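Local coordinates for activator of Hsp90 ATPase homologue 1/2-like C-terminal domain-containing protein (Nitrosomonas europaea, PDB 1XFS) that is of unknown function but belongs to the AHA1 family of the Bet v 1-like superfamily, many members of which bind hydrophobic ligands, at residues A[19-25]-A[164-168]. Numbering follows the deposited sequence.
Sequences AVPVNLV and LKQEK
Leu164, near the end of the long C-terminal helix 149-167, packs against the first turn of helix 22-30 and the residue two before it, meeting Val20, the Leu24 carbonyl and Val25. This joins two parts of the Bet v 1-like helix-grip fold, in which a long C-terminal helix lies across a curved antiparallel sheet: the last turn of that helix rests on the link between strand 11-18 and the first helix. Leu164 CD1 comes within 3.6 Å of Val25 CA and also meets Val25 CG2, so it lies against backbone as much as side chain. CD1 and CD2 of Leu164 both lie 3.7 Å from Leu24 O. Val20 crosses Leu164 at about a right angle and spreads its two methyls over different partners. With chi1 at 172°, CG1 is turned beside its own carbonyl carbon and touches Leu164 CD1 at 4.0 Å, while CG2 meets Lys165 CG at 4.0 Å. The aliphatic chain of Lys165 runs on, extended, past Ala19, placing CE 4.1 Å from Ala19 CB. On the exposed side, Lys168 lies across Leu24 nearly perpendicularly, its CG 3.7 Å from Leu24 CD1, before a bend at chi4 (-61°) turns NZ out of the line of its chain. No hydrogen bond spans the two segments; the contact is made largely by apolar groups and lysine methylenes. Polar ties come from their surroundings. Glu161, one turn back on the C-terminal helix, accepts a hydrogen bond from Ala19 N through OE1 and forms a long, weak ion pair with Lys165 NZ. Val20 O is hydrogen-bonded to Thr127 OG1, which fastens the link to strand 127-134. Pro21 is the N-cap of helix 22-30, its O accepting a bond from Val25 N at 3.2 Å.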
ATOM      1  N   ALA A  19     -21.195 -13.124  17.730  1.00 19.91           N
ATOM      2  CA  ALA A  19     -21.210 -14.315  18.575  1.00 19.62           C
ATOM      3  C   ALA A  19     -20.664 -15.511  17.803  1.00 19.46           C
ATOM      4  O   ALA A  19     -21.323 -16.545  17.669  1.00 19.90           O
ATOM      5  CB  ALA A  19     -22.628 -14.594  19.052  1.00 20.17           C
ATOM      6  N   VAL A  20     -19.442 -15.351  17.306  1.00 17.35           N
ATOM      7  CA  VAL A  20     -18.756 -16.368  16.532  1.00 17.41           C
ATOM      8  C   VAL A  20     -17.276 -16.294  16.895  1.00 15.78           C
ATOM      9  O   VAL A  20     -16.751 -15.213  17.155  1.00 16.05           O
ATOM     10  CB  VAL A  20     -18.926 -16.095  15.015  1.00 18.77           C
ATOM     11  CG1 VAL A  20     -18.061 -17.034  14.200  1.00 20.40           C
ATOM     12  CG2 VAL A  20     -20.392 -16.249  14.630  1.00 20.98           C
ATOM     13  N   PRO A  21     -16.590 -17.447  16.943  1.00 16.40           N
ATOM     14  CA  PRO A  21     -15.161 -17.492  17.278  1.00 15.34           C
ATOM     15  C   PRO A  21     -14.308 -16.770  16.232  1.00 14.30           C
ATOM     16  O   PRO A  21     -14.679 -16.700  15.061  1.00 13.72           O
ATOM     17  CB  PRO A  21     -14.872 -18.991  17.341  1.00 16.51           C
ATOM     18  CG  PRO A  21     -15.828 -19.544  16.335  1.00 19.90           C
ATOM     19  CD  PRO A  21     -17.097 -18.802  16.667  1.00 16.56           C
ATOM     20  N   VAL A  22     -13.164 -16.252  16.665  1.00 13.86           N
ATOM     21  CA  VAL A  22     -12.272 -15.500  15.791  1.00 13.95           C
ATOM     22  C   VAL A  22     -11.756 -16.282  14.590  1.00 14.92           C
ATOM     23  O   VAL A  22     -11.555 -15.712  13.513  1.00 12.81           O
ATOM     24  CB  VAL A  22     -11.062 -14.936  16.580  1.00 14.88           C
ATOM     25  CG1 VAL A  22     -10.140 -16.074  17.028  1.00 12.87           C
ATOM     26  CG2 VAL A  22     -10.305 -13.932  15.727  1.00 16.91           C
ATOM     27  N   ASN A  23     -11.536 -17.582  14.763  1.00 12.98           N
ATOM     28  CA  ASN A  23     -11.040 -18.396  13.658  1.00 15.10           C
ATOM     29  C   ASN A  23     -12.053 -18.423  12.516  1.00 14.54           C
ATOM     30  O   ASN A  23     -11.681 -18.340  11.346  1.00 13.90           O
ATOM     31  CB  ASN A  23     -10.721 -19.823  14.136  1.00 17.30           C
ATOM     32  CG  ASN A  23     -11.952 -20.583  14.591  1.00 22.32           C
ATOM     33  OD1 ASN A  23     -12.689 -20.135  15.467  1.00 23.72           O
ATOM     34  ND2 ASN A  23     -12.177 -21.749  13.997  1.00 25.30           N
ATOM     35  N   LEU A  24     -13.336 -18.521  12.856  1.00 13.26           N
ATOM     36  CA  LEU A  24     -14.379 -18.545  11.836  1.00 14.41           C
ATOM     37  C   LEU A  24     -14.548 -17.189  11.167  1.00 13.01           C
ATOM     38  O   LEU A  24     -14.714 -17.108   9.953  1.00 12.33           O
ATOM     39  CB  LEU A  24     -15.711 -18.985  12.439  1.00 16.45           C
ATOM     40  CG  LEU A  24     -15.791 -20.441  12.883  1.00 21.08           C
ATOM     41  CD1 LEU A  24     -17.194 -20.713  13.407  1.00 21.87           C
ATOM     42  CD2 LEU A  24     -15.468 -21.370  11.718  1.00 22.27           C
ATOM     43  N   VAL A  25     -14.513 -16.124  11.965  1.00 12.11           N
ATOM     44  CA  VAL A  25     -14.651 -14.779  11.430  1.00 10.86           C
ATOM     45  C   VAL A  25     -13.527 -14.528  10.434  1.00 11.25           C
ATOM     46  O   VAL A  25     -13.749 -13.978   9.348  1.00 10.19           O
ATOM     47  CB  VAL A  25     -14.590 -13.716  12.550  1.00 10.92           C
ATOM     48  CG1 VAL A  25     -14.608 -12.311  11.949  1.00 10.53           C
ATOM     49  CG2 VAL A  25     -15.774 -13.897  13.493  1.00 14.47           C
ATOM     50  N   LEU A 164     -21.832 -17.258   9.058  1.00 20.37           N
ATOM     51  CA  LEU A 164     -20.956 -18.095   9.870  1.00 20.70           C
ATOM     52  C   LEU A 164     -21.701 -18.975  10.864  1.00 22.26           C
ATOM     53  O   LEU A 164     -21.259 -20.083  11.170  1.00 22.60           O
ATOM     54  CB  LEU A 164     -19.938 -17.216  10.599  1.00 17.87           C
ATOM     55  CG  LEU A 164     -18.997 -16.441   9.663  1.00 16.79           C
ATOM     56  CD1 LEU A 164     -18.064 -15.564  10.485  1.00 16.99           C
ATOM     57  CD2 LEU A 164     -18.199 -17.422   8.808  1.00 17.14           C
ATOM     58  N   LYS A 165     -22.832 -18.493  11.365  1.00 23.89           N
ATOM     59  CA  LYS A 165     -23.606 -19.278  12.318  1.00 27.45           C
ATOM     60  C   LYS A 165     -24.245 -20.514  11.687  1.00 28.47           C
ATOM     61  O   LYS A 165     -24.309 -21.570  12.315  1.00 29.10           O
ATOM     62  CB  LYS A 165     -24.684 -18.410  12.970  1.00 27.44           C
ATOM     63  CG  LYS A 165     -24.130 -17.405  13.963  1.00 28.88           C
ATOM     64  CD  LYS A 165     -25.238 -16.616  14.630  1.00 30.63           C
ATOM     65  CE  LYS A 165     -24.677 -15.651  15.656  1.00 31.90           C
ATOM     66  NZ  LYS A 165     -25.754 -14.817  16.259  1.00 33.35           N
ATOM     67  N   GLN A 166     -24.704 -20.392  10.445  1.00 30.18           N
ATOM     68  CA  GLN A 166     -25.342 -21.516   9.770  1.00 31.81           C
ATOM     69  C   GLN A 166     -24.371 -22.439   9.042  1.00 32.20           C
ATOM     70  O   GLN A 166     -24.692 -23.597   8.772  1.00 31.44           O
ATOM     71  CB  GLN A 166     -26.401 -21.005   8.793  1.00 33.86           C
ATOM     72  CG  GLN A 166     -27.533 -20.254   9.474  1.00 37.19           C
ATOM     73  CD  GLN A 166     -28.180 -21.061  10.589  1.00 39.04           C
ATOM     74  OE1 GLN A 166     -28.747 -22.129  10.351  1.00 41.47           O
ATOM     75  NE2 GLN A 166     -28.095 -20.553  11.816  1.00 39.64           N
ATOM     76  N   GLU A 167     -23.186 -21.930   8.722  1.00 31.05           N
ATOM     77  CA  GLU A 167     -22.180 -22.731   8.035  1.00 31.55           C
ATOM     78  C   GLU A 167     -21.174 -23.239   9.068  1.00 30.51           C
ATOM     79  O   GLU A 167     -20.272 -24.013   8.749  1.00 30.24           O
ATOM     80  CB  GLU A 167     -21.463 -21.880   6.981  1.00 32.74           C
ATOM     81  CG  GLU A 167     -20.561 -22.665   6.040  1.00 36.54           C
ATOM     82  CD  GLU A 167     -21.339 -23.488   5.025  1.00 38.21           C
ATOM     83  OE1 GLU A 167     -22.163 -24.334   5.436  1.00 38.86           O
ATOM     84  OE2 GLU A 167     -21.124 -23.287   3.811  1.00 40.10           O
ATOM     85  N   LYS A 168     -21.352 -22.803  10.312  1.00 29.51           N
ATOM     86  CA  LYS A 168     -20.470 -23.174  11.412  1.00 29.11           C
ATOM     87  C   LYS A 168     -20.208 -24.674  11.511  1.00 29.23           C
ATOM     88  O   LYS A 168     -19.059 -25.106  11.613  1.00 28.44           O
ATOM     89  CB  LYS A 168     -21.050 -22.667  12.735  1.00 29.44           C
ATOM     90  CG  LYS A 168     -20.130 -22.846  13.932  1.00 30.11           C
ATOM     91  CD  LYS A 168     -20.710 -22.181  15.169  1.00 31.25           C
ATOM     92  CE  LYS A 168     -19.748 -22.256  16.347  1.00 32.67           C
ATOM     93  NZ  LYS A 168     -19.444 -23.662  16.731  1.00 34.31           N
TER